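Local coordinates for protein putative 2,5-diketo-D-gluconic acid reductase B (Sinorhizobium meliloti, PDB 3UP8) that probably reduces methylglyoxal and related carbonyl compounds with NADPH, as a member of the aldo/keto reductase family, at residues 61-66 with 91-96. Numbering follows the deposited sequence.
Sequences FRHVDT and FLTTKV
Val64 gives its N-H to Phe91 O and receives that of Thr93 on its own carbonyl, the central rungs of a parallel ladder from Arg62 O–Phe91 N to Thr66 N–Thr93 O, the strand axes approaching to 4.8 Å. On the face carrying His63, Asp65, Phe91 and Thr93, the edge of the Phe91 ring meets the imidazole face of His63 with the planes at 72°. In the plane of that imidazole, a water lies 2.8 Å from His63 NE2, while ND1 bonds Pro35 O; the water donates to Asp65 OD2 and also bonds Thr93 OG1. With CG trans to the main-chain nitrogen (chi1 -178°), the carboxylate of Asp65 comes within reach of Lys95. Asp65 OD1 and Lys95 NZ form a salt bridge of 2.5 Å on the syn side, and Thr66 O takes a second bond from NZ, from above the carbonyl plane. A methionine in place of Lys95 would probably leave Asp65 without its salt-bridge partner and Tyr70 OH without its bond to NZ. Val64 and Leu92 pack on Val76 of helix 73-83, which links the strands in a beta-alpha-beta unit of the TIM barrel; Asp65, Tyr70, Lys95 and His128 are consistent with the aldo/keto reductase catalytic tetrad.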
loop_
_atom_site.group_PDB
_atom_site.type_symbol
_atom_site.label_atom_id
_atom_site.label_comp_id
_atom_site.label_asym_id
_atom_site.label_seq_id
_atom_site.Cartn_x
_atom_site.Cartn_y
_atom_site.Cartn_z
ATOM N N PHE A 61 -2.761 8.177 -12.279
ATOM C CA PHE A 61 -2.265 7.160 -11.329
ATOM C C PHE A 61 -1.168 6.353 -11.992
ATOM O O PHE A 61 -1.314 5.949 -13.145
ATOM C CB PHE A 61 -3.371 6.186 -10.923
ATOM C CG PHE A 61 -4.149 6.611 -9.725
ATOM C CD1 PHE A 61 -3.795 6.156 -8.453
ATOM C CD2 PHE A 61 -5.246 7.457 -9.859
ATOM C CE1 PHE A 61 -4.530 6.550 -7.329
ATOM C CE2 PHE A 61 -5.977 7.855 -8.747
ATOM C CZ PHE A 61 -5.624 7.405 -7.484
ATOM N N ARG A 62 -0.072 6.126 -11.266
ATOM C CA ARG A 62 1.050 5.345 -11.799
ATOM C C ARG A 62 1.526 4.257 -10.834
ATOM O O ARG A 62 2.612 3.700 -11.000
ATOM C CB ARG A 62 2.217 6.265 -12.146
ATOM C CG ARG A 62 1.975 7.206 -13.324
ATOM C CD ARG A 62 1.814 6.445 -14.649
ATOM N NE ARG A 62 1.607 7.370 -15.758
ATOM C CZ ARG A 62 0.420 7.808 -16.169
ATOM N NH1 ARG A 62 -0.687 7.404 -15.573
ATOM N NH2 ARG A 62 0.345 8.663 -17.182
ATOM N N HIS A 63 0.725 3.979 -9.815
ATOM C CA HIS A 63 1.038 2.976 -8.820
ATOM C C HIS A 63 -0.234 2.162 -8.693
ATOM O O HIS A 63 -1.299 2.701 -8.441
ATOM C CB HIS A 63 1.455 3.680 -7.508
ATOM C CG HIS A 63 1.568 2.780 -6.317
ATOM N ND1 HIS A 63 1.812 3.270 -5.049
ATOM C CD2 HIS A 63 1.451 1.438 -6.184
ATOM C CE1 HIS A 63 1.836 2.269 -4.190
ATOM N NE2 HIS A 63 1.631 1.146 -4.853
ATOM N N VAL A 64 -0.134 0.864 -8.954
ATOM C CA VAL A 64 -1.280 -0.029 -8.842
ATOM C C VAL A 64 -0.921 -1.173 -7.895
ATOM O O VAL A 64 0.138 -1.779 -8.040
ATOM C CB VAL A 64 -1.707 -0.624 -10.209
ATOM C CG1 VAL A 64 -2.915 -1.531 -10.024
ATOM C CG2 VAL A 64 -2.034 0.502 -11.223
ATOM N N ASP A 65 -1.807 -1.427 -6.934
ATOM C CA ASP A 65 -1.587 -2.427 -5.891
ATOM C C ASP A 65 -2.634 -3.534 -5.902
ATOM O O ASP A 65 -3.845 -3.273 -5.813
ATOM C CB ASP A 65 -1.545 -1.750 -4.519
ATOM C CG ASP A 65 -1.277 -2.728 -3.396
ATOM O OD1 ASP A 65 -2.236 -3.425 -2.970
ATOM O OD2 ASP A 65 -0.112 -2.783 -2.938
ATOM N N THR A 66 -2.165 -4.779 -5.978
ATOM C CA THR A 66 -3.049 -5.950 -5.988
ATOM C C THR A 66 -2.438 -7.083 -5.131
ATOM O O THR A 66 -1.457 -6.851 -4.412
ATOM C CB THR A 66 -3.382 -6.372 -7.456
ATOM O OG1 THR A 66 -4.393 -7.390 -7.473
ATOM C CG2 THR A 66 -2.119 -6.849 -8.198
ATOM N N PHE A 91 4.164 1.512 -11.511
ATOM C CA PHE A 91 4.707 0.775 -10.372
ATOM C C PHE A 91 3.667 -0.248 -9.937
ATOM O O PHE A 91 2.590 0.112 -9.450
ATOM C CB PHE A 91 5.040 1.728 -9.229
ATOM C CG PHE A 91 5.819 1.086 -8.125
ATOM C CD1 PHE A 91 7.190 1.265 -8.036
ATOM C CD2 PHE A 91 5.180 0.277 -7.193
ATOM C CE1 PHE A 91 7.936 0.640 -7.012
ATOM C CE2 PHE A 91 5.908 -0.346 -6.175
ATOM C CZ PHE A 91 7.286 -0.162 -6.092
ATOM N N LEU A 92 3.985 -1.525 -10.122
ATOM C CA LEU A 92 2.997 -2.580 -9.919
ATOM C C LEU A 92 3.390 -3.469 -8.750
ATOM O O LEU A 92 4.478 -4.014 -8.732
ATOM C CB LEU A 92 2.785 -3.398 -11.215
ATOM C CG LEU A 92 1.852 -4.632 -11.167
ATOM C CD1 LEU A 92 0.383 -4.292 -10.824
ATOM C CD2 LEU A 92 1.926 -5.457 -12.465
ATOM N N THR A 93 2.482 -3.610 -7.789
ATOM C CA THR A 93 2.716 -4.409 -6.598
ATOM C C THR A 93 1.751 -5.577 -6.543
ATOM O O THR A 93 0.556 -5.389 -6.767
ATOM C CB THR A 93 2.448 -3.545 -5.355
ATOM O OG1 THR A 93 3.350 -2.437 -5.370
ATOM C CG2 THR A 93 2.605 -4.353 -4.037
ATOM N N THR A 94 2.256 -6.776 -6.257
ATOM C CA THR A 94 1.366 -7.859 -5.810
ATOM C C THR A 94 1.883 -8.485 -4.515
ATOM O O THR A 94 2.925 -8.076 -3.986
ATOM C CB THR A 94 1.013 -8.894 -6.937
ATOM O OG1 THR A 94 -0.113 -9.684 -6.523
ATOM C CG2 THR A 94 2.213 -9.799 -7.296
ATOM N N LYS A 95 1.127 -9.441 -3.983
ATOM C CA LYS A 95 1.417 -10.019 -2.675
ATOM C C LYS A 95 1.252 -11.530 -2.736
ATOM O O LYS A 95 0.281 -12.039 -3.302
ATOM C CB LYS A 95 0.461 -9.452 -1.615
ATOM C CG LYS A 95 0.347 -7.921 -1.624
ATOM C CD LYS A 95 -0.555 -7.404 -0.506
ATOM C CE LYS A 95 -0.864 -5.916 -0.665
ATOM N NZ LYS A 95 -1.826 -5.608 -1.790
ATOM N N VAL A 96 2.204 -12.239 -2.142
ATOM C CA VAL A 96 2.108 -13.697 -2.003
ATOM C C VAL A 96 1.174 -14.081 -0.856
ATOM O O VAL A 96 1.376 -13.666 0.284
ATOM C CB VAL A 96 3.500 -14.316 -1.784
ATOM C CG1 VAL A 96 3.413 -15.829 -1.688
ATOM C CG2 VAL A 96 4.426 -13.884 -2.895
HETATM O O HOH W 1 1.970 -1.070 -3.220
#